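PDB 4LUI: orotidine 5'-phosphate decarboxylase from Methanocaldococcus jannaschii, which catalyses, as a homodimer, the decarboxylation of orotidine 5'-monophosphate to uridine 5'-monophosphate, the last step of de novo UMP biosynthesis. Local coordinates for residues 35-40 against 69-74; 27-32 against 213-218; 95-98 against 102-105. One frame throughout, in Å; residues are numbered along the deposited sequence.

Contact 1: 35-40 against 69-74; sequences RALKIV and KKLCNK
Val40 and Leu37 of helix 33-43 pack against Leu71 and Cys72 of helix 63-72, joining two outer helices of the TIM barrel. The contact across the segments is apolar and has no hydrogen bond. One branch of Leu71 does most of the reaching: its CD2 meets Leu37 CD2 at 3.9 Å, the two leucine side chains lying at about a right angle. Leu71 CD2 also lies 3.5 Å from Leu37 O, resting on the backbone of helix 33-43 as well as on its side chains. Leu71 CD2 approaches Val40 CG1 less closely, at 4.2 Å. Val40 CG1, anti to the backbone N (chi1 170°), is the branch turned to Cys72, 3.6 Å from Cys72 CB. Val40 and Cys72 are both buried and both also touch Ile50 of strand 49-53, which places this pair between the helices and the barrel wall. Leu37 lies farther out and packs on Ile64, Glu67 and Ile68 of the facing helix.

The polar interactions stay within each segment or lead outside the pair. Lys69 NZ forms a salt bridge with Asp101, and Lys74 NZ is hydrogen-bonded to the carbonyls of Lys44 and Val47. Past Leu71 and Cys72 the chain turns at Asn73, which has positive phi, before entering strand 75-82. The thiol of Cys72 sits between its own backbone N and carbonyl carbon (chi1 71°), and there Cys72 SG accepts a hydrogen bond from Lys74 N at 3.4 Å with an N-H...S angle of 155°.

Contact 2: 27-32 against 213-218; sequences ALDVLD and AIYQSQ
Ala27 and Asp29 present their backbone carbonyls to the ring of Tyr215, and the backbones come nearest at Leu28 and Tyr215, whose CA atoms are 6.7 Å apart. Segment 27-32 leaves strand 23-27 through two successive inverse gamma turns, centred on Leu28 and Asp29 and closed by weak hydrogen bonds. Segment 213-218 finishes the short helix 212-215 and continues as a loop, with Ser217 N bonded to Ile214 O. No direct hydrogen bond links the two.

The Tyr215 ring makes the contact from the 213-218 side. With CG lodged between the backbone N and the carbonyl carbon (chi1 67°), the ring lies against the turns. Ala27 O approaches its edge near the ring plane, 3.1 Å from Tyr215 CD2, whereas Asp29 O stands over one face, offset toward the rim and 3.4 Å from Tyr215 CZ. Val30 CG1 touches Tyr215 CD1 obliquely at 3.8 Å, the two side chains running antiparallel where they pass. At the far end of the ring, one water bridges the phenol and the carboxylate: it donates to Asp29 OD2 at 2.7 Å and is hydrogen-bonded to Tyr215 OH at 2.7 Å, lying in the ring plane. Asp29 is a predicted substrate-binding residue, so the bridge probably borders the active site.

Around the contact, Leu28 packs on Ile50 of strand 49-53, and Ala27 is backbone-bonded to Val210 of strand 207-210, where the barrel closes. Helix 33-43, N-capped by Asp32, meets Tyr215 through Ile39 and Val30 through Ala36, while Ile214 touches Glu223 and Tyr227 of helix 220-230.

Contact 3: 95-98 against 102-105; sequences ITLK and GIIV
Ile103 packs closely against Thr96 and Leu97, and all three side chains are buried. Its CG1 stands anti to the backbone N (chi1 -173°), and the extended branch carries Ile103 CD1 to Thr96, 3.8 Å from Thr96 CG2 and equally near Thr96 CB. The two side chains cross at about a right angle, as do those of Ile103 and Leu97. Leu97 uses both methyls: Leu97 CD2 lies 3.7 Å from Gly102 C and 4.0 Å from Ile103 CB, while Leu97 CD1 reaches Ile103 CG2 at 4.1 Å. A CB on Gly102 would point away from segment 95-98, and here the leucine methyl lies against bare backbone. Helix 111-124 covers Leu97 through Ala121 and Leu124, and Ile103 through Val117. The hydroxyl of Thr96 is hydrogen-bonded back within its own helix, from OG1 to Ile92 O. This is the return half of a beta-alpha-beta crossover of the TIM barrel, in which helix 86-97 turns back into strand 102-106, parallel to strand 75-82. Cutting Ile103 back to an alanine is likely to open a gap beside Thr96 CG2 and Leu97 CD1, leaving Thr96 CG2 without its partner on this strand.

The other side is looser. Ile95 and Lys98 make no contact with the strand segment; Lys98 is exposed, whereas Ile95 packs on Leu58 of the second subunit, which also touches Thr96.

Contacts 1 and 2 form one continuous region, their centres 12 Å apart, with helix 33-43 belonging to the first and the loop before it to the second. Arg35 NH2 probably hydrogen-bonds to Ser217 O at 2.8 Å and to Tyr215 O, while Val40 CG2 packs on Leu28 CD2 at 3.5 Å. Contact 3 stands apart, its centre about 18 Å from that of contact 1 and 21 Å from that of contact 2. Contact 2 itself contains Asp29 of the predicted substrate site. In contact 3 the side chain of Thr96 is about 3 Å from that of Phe80, predicted to bind substrate, and the side chain of Ile103 about 8 Å from that of Lys81, the predicted proton donor.

Contact 1: 35-40 against 69-74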
ATOM      1  N   ARG B  35      -1.252  17.172 -15.731  1.00 21.60           N
ATOM      2  CA  ARG B  35      -0.288  17.937 -14.952  1.00 22.72           C
ATOM      3  C   ARG B  35       0.989  17.126 -14.744  1.00 16.66           C
ATOM      4  O   ARG B  35       2.093  17.648 -14.870  1.00 16.41           O
ATOM      5  CB  ARG B  35      -0.893  18.329 -13.606  1.00 21.84           C
ATOM      6  CG  ARG B  35       0.041  19.093 -12.689  1.00 22.68           C
ATOM      7  CD  ARG B  35       0.401  20.470 -13.233  1.00 25.86           C
ATOM      8  NE  ARG B  35       1.288  21.182 -12.305  1.00 26.59           N
ATOM      9  CZ  ARG B  35       2.025  22.238 -12.629  1.00 28.00           C
ATOM     10  NH1 ARG B  35       1.994  22.726 -13.863  1.00 28.04           N
ATOM     11  NH2 ARG B  35       2.808  22.804 -11.719  1.00 31.35           N
ATOM     12  N   ALA B  36       0.823  15.846 -14.415  1.00 14.75           N
ATOM     13  CA  ALA B  36       1.955  14.952 -14.193  1.00 13.64           C
ATOM     14  C   ALA B  36       2.813  14.883 -15.448  1.00 17.83           C
ATOM     15  O   ALA B  36       4.037  14.963 -15.386  1.00 17.41           O
ATOM     16  CB  ALA B  36       1.463  13.561 -13.800  1.00 14.34           C
ATOM     17  N   LEU B  37       2.166  14.759 -16.597  1.00 16.85           N
ATOM     18  CA  LEU B  37       2.912  14.618 -17.841  1.00 19.64           C
ATOM     19  C   LEU B  37       3.616  15.919 -18.215  1.00 21.16           C
ATOM     20  O   LEU B  37       4.722  15.900 -18.757  1.00 25.27           O
ATOM     21  CB  LEU B  37       1.989  14.148 -18.966  1.00 16.31           C
ATOM     22  CG  LEU B  37       1.559  12.687 -18.804  1.00 19.08           C
ATOM     23  CD1 LEU B  37       0.584  12.257 -19.891  1.00 23.91           C
ATOM     24  CD2 LEU B  37       2.774  11.755 -18.773  1.00 26.08           C
ATOM     25  N   LYS B  38       2.970  17.049 -17.928  1.00 18.35           N
ATOM     26  CA  LYS B  38       3.567  18.350 -18.192  1.00 19.92           C
ATOM     27  C   LYS B  38       4.847  18.519 -17.381  1.00 18.57           C
ATOM     28  O   LYS B  38       5.874  18.957 -17.895  1.00 20.90           O
ATOM     29  CB  LYS B  38       2.597  19.485 -17.860  1.00 20.65           C
ATOM     30  CG  LYS B  38       3.205  20.858 -18.111  1.00 22.49           C
ATOM     31  CD  LYS B  38       2.314  22.006 -17.619  1.00 27.24           C
ATOM     32  CE  LYS B  38       1.065  22.168 -18.475  1.00 29.92           C
ATOM     33  NZ  LYS B  38       1.383  22.409 -19.911  1.00 26.46           N
ATOM     34  N   ILE B  39       4.781  18.145 -16.113  1.00 17.36           N
ATOM     35  CA  ILE B  39       5.918  18.310 -15.222  1.00 16.27           C
ATOM     36  C   ILE B  39       7.080  17.417 -15.631  1.00 14.94           C
ATOM     37  O   ILE B  39       8.230  17.866 -15.676  1.00 16.64           O
ATOM     38  CB  ILE B  39       5.526  18.032 -13.779  1.00 15.35           C
ATOM     39  CG1 ILE B  39       4.564  19.123 -13.290  1.00 18.02           C
ATOM     40  CG2 ILE B  39       6.765  17.954 -12.889  1.00 15.88           C
ATOM     41  CD1 ILE B  39       3.774  18.719 -12.059  1.00 19.40           C
ATOM     42  N   VAL B  40       6.778  16.156 -15.925  1.00 17.90           N
ATOM     43  CA  VAL B  40       7.814  15.218 -16.359  1.00 19.90           C
ATOM     44  C   VAL B  40       8.587  15.738 -17.571  1.00 24.25           C
ATOM     45  O   VAL B  40       9.821  15.740 -17.575  1.00 20.71           O
ATOM     46  CB  VAL B  40       7.231  13.821 -16.665  1.00 18.88           C
ATOM     47  CG1 VAL B  40       8.277  12.948 -17.348  1.00 23.63           C
ATOM     48  CG2 VAL B  40       6.746  13.155 -15.388  1.00 17.06           C
ATOM     49  N   LYS B  69       7.069   6.898 -19.010  1.00 36.19           N
ATOM     50  CA  LYS B  69       8.221   6.239 -19.624  1.00 41.95           C
ATOM     51  C   LYS B  69       8.409   6.564 -21.110  1.00 38.96           C
ATOM     52  O   LYS B  69       9.538   6.581 -21.601  1.00 41.23           O
ATOM     53  CB  LYS B  69       8.170   4.723 -19.414  1.00 43.64           C
ATOM     54  CG  LYS B  69       8.512   4.289 -18.003  1.00 39.93           C
ATOM     55  CD  LYS B  69       9.968   4.584 -17.665  1.00 42.89           C
ATOM     56  CE  LYS B  69      10.917   3.650 -18.389  1.00 35.59           C
ATOM     57  NZ  LYS B  69      12.302   3.720 -17.836  1.00 32.64           N
ATOM     58  N   LYS B  70       7.323   6.826 -21.830  1.00 34.47           N
ATOM     59  CA  LYS B  70       7.459   7.236 -23.225  1.00 31.96           C
ATOM     60  C   LYS B  70       8.138   8.603 -23.293  1.00 40.49           C
ATOM     61  O   LYS B  70       8.594   9.020 -24.358  1.00 45.82           O
ATOM     62  CB  LYS B  70       6.093   7.315 -23.919  1.00 36.37           C
ATOM     63  CG  LYS B  70       5.402   5.982 -24.207  1.00 34.83           C
ATOM     64  CD  LYS B  70       4.099   6.213 -24.978  1.00 38.31           C
ATOM     65  CE  LYS B  70       3.223   4.963 -25.019  1.00 35.04           C
ATOM     66  NZ  LYS B  70       1.797   5.269 -25.377  1.00 27.34           N
ATOM     67  N   LEU B  71       8.221   9.284 -22.149  1.00 37.16           N
ATOM     68  CA  LEU B  71       8.517  10.714 -22.110  1.00 40.42           C
ATOM     69  C   LEU B  71       9.926  11.118 -21.671  1.00 44.39           C
ATOM     70  O   LEU B  71      10.536  11.976 -22.298  1.00 45.13           O
ATOM     71  CB  LEU B  71       7.497  11.426 -21.216  1.00 42.35           C
ATOM     72  CG  LEU B  71       6.773  12.648 -21.773  1.00 40.77           C
ATOM     73  CD1 LEU B  71       6.011  12.289 -23.039  1.00 38.75           C
ATOM     74  CD2 LEU B  71       5.837  13.219 -20.727  1.00 38.75           C
ATOM     75  N   CYS B  72      10.437  10.533 -20.590  1.00 44.67           N
ATOM     76  CA  CYS B  72      11.632  11.098 -19.950  1.00 43.15           C
ATOM     77  C   CYS B  72      12.897  10.245 -20.012  1.00 46.21           C
ATOM     78  O   CYS B  72      13.999  10.754 -19.783  1.00 51.12           O
ATOM     79  CB  CYS B  72      11.343  11.458 -18.493  1.00 41.78           C
ATOM     80  SG  CYS B  72      11.146  10.039 -17.400  1.00 60.81           S
ATOM     81  N   ASN B  73      12.736   8.957 -20.301  1.00 35.27           N
ATOM     82  CA  ASN B  73      13.853   8.014 -20.353  1.00 34.44           C
ATOM     83  C   ASN B  73      14.653   7.935 -19.053  1.00 28.64           C
ATOM     84  O   ASN B  73      15.832   7.584 -19.055  1.00 43.23           O
ATOM     85  CB  ASN B  73      14.778   8.326 -21.533  1.00 41.55           C
ATOM     86  CG  ASN B  73      15.480   7.096 -22.052  1.00 52.99           C
ATOM     87  OD1 ASN B  73      15.025   5.973 -21.828  1.00 58.53           O
ATOM     88  ND2 ASN B  73      16.593   7.296 -22.751  1.00 55.45           N
ATOM     89  N   LYS B  74      14.005   8.271 -17.943  1.00 18.99           N
ATOM     90  CA  LYS B  74      14.637   8.175 -16.634  1.00 18.32           C
ATOM     91  C   LYS B  74      13.909   7.118 -15.799  1.00 22.00           C
ATOM     92  O   LYS B  74      12.801   6.691 -16.130  1.00 24.09           O
ATOM     93  CB  LYS B  74      14.625   9.530 -15.911  1.00 26.10           C
ATOM     94  CG  LYS B  74      15.343  10.671 -16.653  1.00 28.29           C
ATOM     95  CD  LYS B  74      16.855  10.534 -16.570  1.00 25.73           C
ATOM     96  CE  LYS B  74      17.573  11.597 -17.416  1.00 26.84           C
ATOM     97  NZ  LYS B  74      17.635  12.934 -16.755  1.00 28.16           N
TER

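Contact 2: 27-32 against 213-218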
ATOM      1  N   ALA B  27       9.445  13.422  -6.335  1.00 13.57           N
ATOM      2  CA  ALA B  27       8.210  12.812  -5.847  1.00 11.27           C
ATOM      3  C   ALA B  27       7.054  13.495  -6.567  1.00 12.50           C
ATOM      4  O   ALA B  27       6.675  14.621  -6.230  1.00 13.38           O
ATOM      5  CB  ALA B  27       8.076  12.951  -4.307  1.00 10.80           C
ATOM      6  N   LEU B  28       6.504  12.823  -7.573  1.00 12.07           N
ATOM      7  CA  LEU B  28       5.554  13.460  -8.479  1.00 13.70           C
ATOM      8  C   LEU B  28       4.150  13.287  -7.934  1.00 17.23           C
ATOM      9  O   LEU B  28       3.329  12.566  -8.496  1.00 16.01           O
ATOM     10  CB  LEU B  28       5.669  12.850  -9.874  1.00 12.05           C
ATOM     11  CG  LEU B  28       4.818  13.491 -10.974  1.00 16.01           C
ATOM     12  CD1 LEU B  28       5.112  14.975 -11.079  1.00 23.42           C
ATOM     13  CD2 LEU B  28       5.077  12.796 -12.294  1.00 19.38           C
ATOM     14  N   ASP B  29       3.877  13.962  -6.827  1.00 12.82           N
ATOM     15  CA  ASP B  29       2.637  13.738  -6.093  1.00 17.13           C
ATOM     16  C   ASP B  29       1.550  14.720  -6.525  1.00 20.10           C
ATOM     17  O   ASP B  29       1.143  15.608  -5.770  1.00 22.26           O
ATOM     18  CB  ASP B  29       2.907  13.811  -4.595  1.00 13.82           C
ATOM     19  CG  ASP B  29       3.851  12.723  -4.127  1.00 19.55           C
ATOM     20  OD1 ASP B  29       3.838  11.624  -4.726  1.00 19.53           O
ATOM     21  OD2 ASP B  29       4.615  12.972  -3.172  1.00 18.67           O
ATOM     22  N   VAL B  30       1.108  14.571  -7.769  1.00 15.23           N
ATOM     23  CA  VAL B  30      -0.039  15.313  -8.274  1.00 13.75           C
ATOM     24  C   VAL B  30      -1.136  14.294  -8.576  1.00 13.04           C
ATOM     25  O   VAL B  30      -0.868  13.103  -8.652  1.00 19.45           O
ATOM     26  CB  VAL B  30       0.316  16.141  -9.519  1.00 22.53           C
ATOM     27  CG1 VAL B  30       1.365  17.179  -9.165  1.00 19.65           C
ATOM     28  CG2 VAL B  30       0.818  15.234 -10.635  1.00 22.25           C
ATOM     29  N   LEU B  31      -2.374  14.752  -8.693  1.00 16.47           N
ATOM     30  CA  LEU B  31      -3.486  13.839  -8.937  1.00 17.60           C
ATOM     31  C   LEU B  31      -3.858  13.762 -10.403  1.00 18.89           C
ATOM     32  O   LEU B  31      -4.382  12.751 -10.868  1.00 24.56           O
ATOM     33  CB  LEU B  31      -4.707  14.287  -8.148  1.00 16.15           C
ATOM     34  CG  LEU B  31      -4.590  14.317  -6.625  1.00 20.38           C
ATOM     35  CD1 LEU B  31      -5.871  14.878  -6.042  1.00 26.47           C
ATOM     36  CD2 LEU B  31      -4.325  12.924  -6.077  1.00 22.35           C
ATOM     37  N   ASP B  32      -3.594  14.840 -11.127  1.00 18.57           N
ATOM     38  CA  ASP B  32      -4.044  14.965 -12.503  1.00 20.28           C
ATOM     39  C   ASP B  32      -2.979  14.480 -13.483  1.00 24.49           C
ATOM     40  O   ASP B  32      -1.816  14.890 -13.413  1.00 17.57           O
ATOM     41  CB  ASP B  32      -4.404  16.418 -12.780  1.00 22.35           C
ATOM     42  CG  ASP B  32      -4.798  16.651 -14.211  1.00 31.92           C
ATOM     43  OD1 ASP B  32      -5.976  16.414 -14.552  1.00 38.92           O
ATOM     44  OD2 ASP B  32      -3.927  17.072 -14.994  1.00 29.51           O
ATOM     45  N   ALA B 213       8.127  21.355  -3.769  1.00 15.42           N
ATOM     46  CA  ALA B 213       8.876  22.557  -4.121  1.00 19.77           C
ATOM     47  C   ALA B 213       9.125  22.615  -5.630  1.00 17.26           C
ATOM     48  O   ALA B 213       9.333  23.687  -6.192  1.00 20.52           O
ATOM     49  CB  ALA B 213      10.188  22.628  -3.334  1.00 19.72           C
ATOM     50  N   ILE B 214       9.084  21.455  -6.278  1.00 16.24           N
ATOM     51  CA  ILE B 214       9.133  21.410  -7.732  1.00 14.57           C
ATOM     52  C   ILE B 214       7.730  21.379  -8.347  1.00 13.84           C
ATOM     53  O   ILE B 214       7.371  22.264  -9.141  1.00 16.34           O
ATOM     54  CB  ILE B 214       9.960  20.201  -8.221  1.00 16.09           C
ATOM     55  CG1 ILE B 214      11.427  20.358  -7.798  1.00 15.60           C
ATOM     56  CG2 ILE B 214       9.829  20.041  -9.738  1.00 16.49           C
ATOM     57  CD1 ILE B 214      12.275  19.110  -8.074  1.00 16.20           C
ATOM     58  N   TYR B 215       6.927  20.383  -7.981  1.00 17.03           N
ATOM     59  CA  TYR B 215       5.645  20.194  -8.676  1.00 15.93           C
ATOM     60  C   TYR B 215       4.588  21.275  -8.440  1.00 18.61           C
ATOM     61  O   TYR B 215       3.654  21.395  -9.231  1.00 18.28           O
ATOM     62  CB  TYR B 215       5.061  18.776  -8.483  1.00 15.88           C
ATOM     63  CG  TYR B 215       4.597  18.372  -7.090  1.00 16.50           C
ATOM     64  CD1 TYR B 215       3.483  18.963  -6.493  1.00 18.49           C
ATOM     65  CD2 TYR B 215       5.234  17.341  -6.401  1.00 14.09           C
ATOM     66  CE1 TYR B 215       3.048  18.569  -5.230  1.00 15.90           C
ATOM     67  CE2 TYR B 215       4.798  16.935  -5.141  1.00 15.64           C
ATOM     68  CZ  TYR B 215       3.711  17.554  -4.562  1.00 15.98           C
ATOM     69  OH  TYR B 215       3.264  17.169  -3.315  1.00 18.24           O
ATOM     70  N   GLN B 216       4.717  22.054  -7.368  1.00 15.95           N
ATOM     71  CA  GLN B 216       3.768  23.153  -7.136  1.00 15.77           C
ATOM     72  C   GLN B 216       4.142  24.468  -7.837  1.00 18.28           C
ATOM     73  O   GLN B 216       3.408  25.451  -7.757  1.00 21.16           O
ATOM     74  CB  GLN B 216       3.580  23.393  -5.636  1.00 17.42           C
ATOM     75  CG  GLN B 216       2.848  22.264  -4.941  1.00 18.68           C
ATOM     76  CD  GLN B 216       2.686  22.489  -3.450  1.00 22.92           C
ATOM     77  OE1 GLN B 216       3.429  23.261  -2.827  1.00 24.34           O
ATOM     78  NE2 GLN B 216       1.702  21.818  -2.865  1.00 21.38           N
ATOM     79  N   SER B 217       5.287  24.480  -8.514  1.00 19.32           N
ATOM     80  CA  SER B 217       5.747  25.664  -9.243  1.00 20.06           C
ATOM     81  C   SER B 217       5.111  25.750 -10.627  1.00 19.27           C
ATOM     82  O   SER B 217       4.760  24.725 -11.218  1.00 22.95           O
ATOM     83  CB  SER B 217       7.278  25.608  -9.395  1.00 24.01           C
ATOM     84  OG  SER B 217       7.769  26.707 -10.165  1.00 24.47           O
ATOM     85  N   GLN B 218       4.966  26.972 -11.143  1.00 25.72           N
ATOM     86  CA  GLN B 218       4.582  27.163 -12.541  1.00 29.93           C
ATOM     87  C   GLN B 218       5.775  26.953 -13.469  1.00 30.32           C
ATOM     88  O   GLN B 218       5.617  26.831 -14.690  1.00 29.83           O
ATOM     89  CB  GLN B 218       3.967  28.547 -12.764  1.00 31.76           C
ATOM     90  CG  GLN B 218       2.599  28.714 -12.120  1.00 38.02           C
ATOM     91  CD  GLN B 218       1.649  27.587 -12.488  1.00 36.89           C
ATOM     92  OE1 GLN B 218       1.278  27.424 -13.654  1.00 39.04           O
ATOM     93  NE2 GLN B 218       1.258  26.799 -11.496  1.00 35.64           N
TER
HETATM   94  O   HOH W   1       4.541  15.327  -1.884  1.00 23.15           O

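Contact 3: 95-98 against 102-105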
ATOM      1  N   ILE B  95       2.277  -6.522 -12.107  1.00 14.88           N
ATOM      2  CA  ILE B  95       1.570  -5.478 -12.855  1.00 14.25           C
ATOM      3  C   ILE B  95       2.311  -4.143 -12.771  1.00 16.98           C
ATOM      4  O   ILE B  95       2.339  -3.375 -13.734  1.00 19.89           O
ATOM      5  CB  ILE B  95       0.090  -5.344 -12.409  1.00 17.49           C
ATOM      6  CG1 ILE B  95      -0.678  -4.418 -13.354  1.00 25.81           C
ATOM      7  CG2 ILE B  95      -0.014  -4.858 -10.977  1.00 22.86           C
ATOM      8  CD1 ILE B  95      -2.180  -4.647 -13.322  1.00 31.08           C
ATOM      9  N   THR B  96       2.932  -3.887 -11.624  1.00 14.26           N
ATOM     10  CA  THR B  96       3.587  -2.607 -11.376  1.00 11.99           C
ATOM     11  C   THR B  96       4.885  -2.502 -12.163  1.00 16.35           C
ATOM     12  O   THR B  96       5.173  -1.464 -12.779  1.00 16.32           O
ATOM     13  CB  THR B  96       3.861  -2.423  -9.878  1.00 12.17           C
ATOM     14  OG1 THR B  96       2.610  -2.403  -9.173  1.00 14.17           O
ATOM     15  CG2 THR B  96       4.590  -1.121  -9.621  1.00 13.92           C
ATOM     16  N   LEU B  97       5.659  -3.585 -12.167  1.00 14.46           N
ATOM     17  CA  LEU B  97       6.963  -3.570 -12.817  1.00 16.11           C
ATOM     18  C   LEU B  97       6.894  -3.801 -14.326  1.00 17.81           C
ATOM     19  O   LEU B  97       7.928  -3.806 -15.004  1.00 18.26           O
ATOM     20  CB  LEU B  97       7.908  -4.578 -12.148  1.00 15.51           C
ATOM     21  CG  LEU B  97       8.245  -4.244 -10.691  1.00 12.21           C
ATOM     22  CD1 LEU B  97       9.098  -5.367 -10.081  1.00 14.83           C
ATOM     23  CD2 LEU B  97       8.951  -2.892 -10.579  1.00 13.04           C
ATOM     24  N   LYS B  98       5.685  -3.960 -14.860  1.00 16.53           N
ATOM     25  CA  LYS B  98       5.513  -3.988 -16.305  1.00 19.07           C
ATOM     26  C   LYS B  98       6.041  -2.692 -16.923  1.00 17.15           C
ATOM     27  O   LYS B  98       6.716  -2.725 -17.954  1.00 20.47           O
ATOM     28  CB  LYS B  98       4.043  -4.191 -16.664  1.00 19.50           C
ATOM     29  CG  LYS B  98       3.775  -4.289 -18.156  1.00 24.99           C
ATOM     30  CD  LYS B  98       2.345  -4.740 -18.430  1.00 37.70           C
ATOM     31  CE  LYS B  98       2.089  -4.865 -19.923  1.00 42.79           C
ATOM     32  NZ  LYS B  98       3.117  -5.727 -20.569  1.00 45.01           N
ATOM     33  N   GLY B 102      11.169   0.173 -10.679  1.00 15.10           N
ATOM     34  CA  GLY B 102      11.386  -0.250  -9.312  1.00 11.32           C
ATOM     35  C   GLY B 102      10.106  -0.085  -8.525  1.00 12.05           C
ATOM     36  O   GLY B 102       9.196   0.636  -8.936  1.00 13.24           O
ATOM     37  N   ILE B 103      10.035  -0.781  -7.398  1.00 12.63           N
ATOM     38  CA  ILE B 103       8.849  -0.740  -6.562  1.00 13.56           C
ATOM     39  C   ILE B 103       9.256  -0.681  -5.089  1.00 11.94           C
ATOM     40  O   ILE B 103      10.238  -1.322  -4.678  1.00 14.41           O
ATOM     41  CB  ILE B 103       7.932  -1.956  -6.877  1.00 11.71           C
ATOM     42  CG1 ILE B 103       6.595  -1.852  -6.142  1.00 11.29           C
ATOM     43  CG2 ILE B 103       8.640  -3.285  -6.586  1.00 14.15           C
ATOM     44  CD1 ILE B 103       5.640  -2.986  -6.532  1.00 16.23           C
ATOM     45  N   ILE B 104       8.520   0.115  -4.309  1.00 10.04           N
ATOM     46  CA  ILE B 104       8.800   0.280  -2.889  1.00 10.60           C
ATOM     47  C   ILE B 104       7.867  -0.611  -2.071  1.00 11.50           C
ATOM     48  O   ILE B 104       6.644  -0.595  -2.270  1.00 10.76           O
ATOM     49  CB  ILE B 104       8.679   1.766  -2.463  1.00 13.15           C
ATOM     50  CG1 ILE B 104       9.804   2.577  -3.120  1.00 12.17           C
ATOM     51  CG2 ILE B 104       8.732   1.897  -0.944  1.00 13.73           C
ATOM     52  CD1 ILE B 104       9.631   4.085  -3.016  1.00 12.83           C
ATOM     53  N   VAL B 105       8.465  -1.401  -1.179  1.00 11.06           N
ATOM     54  CA  VAL B 105       7.737  -2.357  -0.347  1.00 11.76           C
ATOM     55  C   VAL B 105       7.989  -2.109   1.145  1.00 13.60           C
ATOM     56  O   VAL B 105       9.023  -1.556   1.531  1.00 14.74           O
ATOM     57  CB  VAL B 105       8.130  -3.809  -0.693  1.00 13.17           C
ATOM     58  CG1 VAL B 105       8.041  -4.022  -2.211  1.00 13.78           C
ATOM     59  CG2 VAL B 105       9.544  -4.127  -0.210  1.00 17.72           C
TER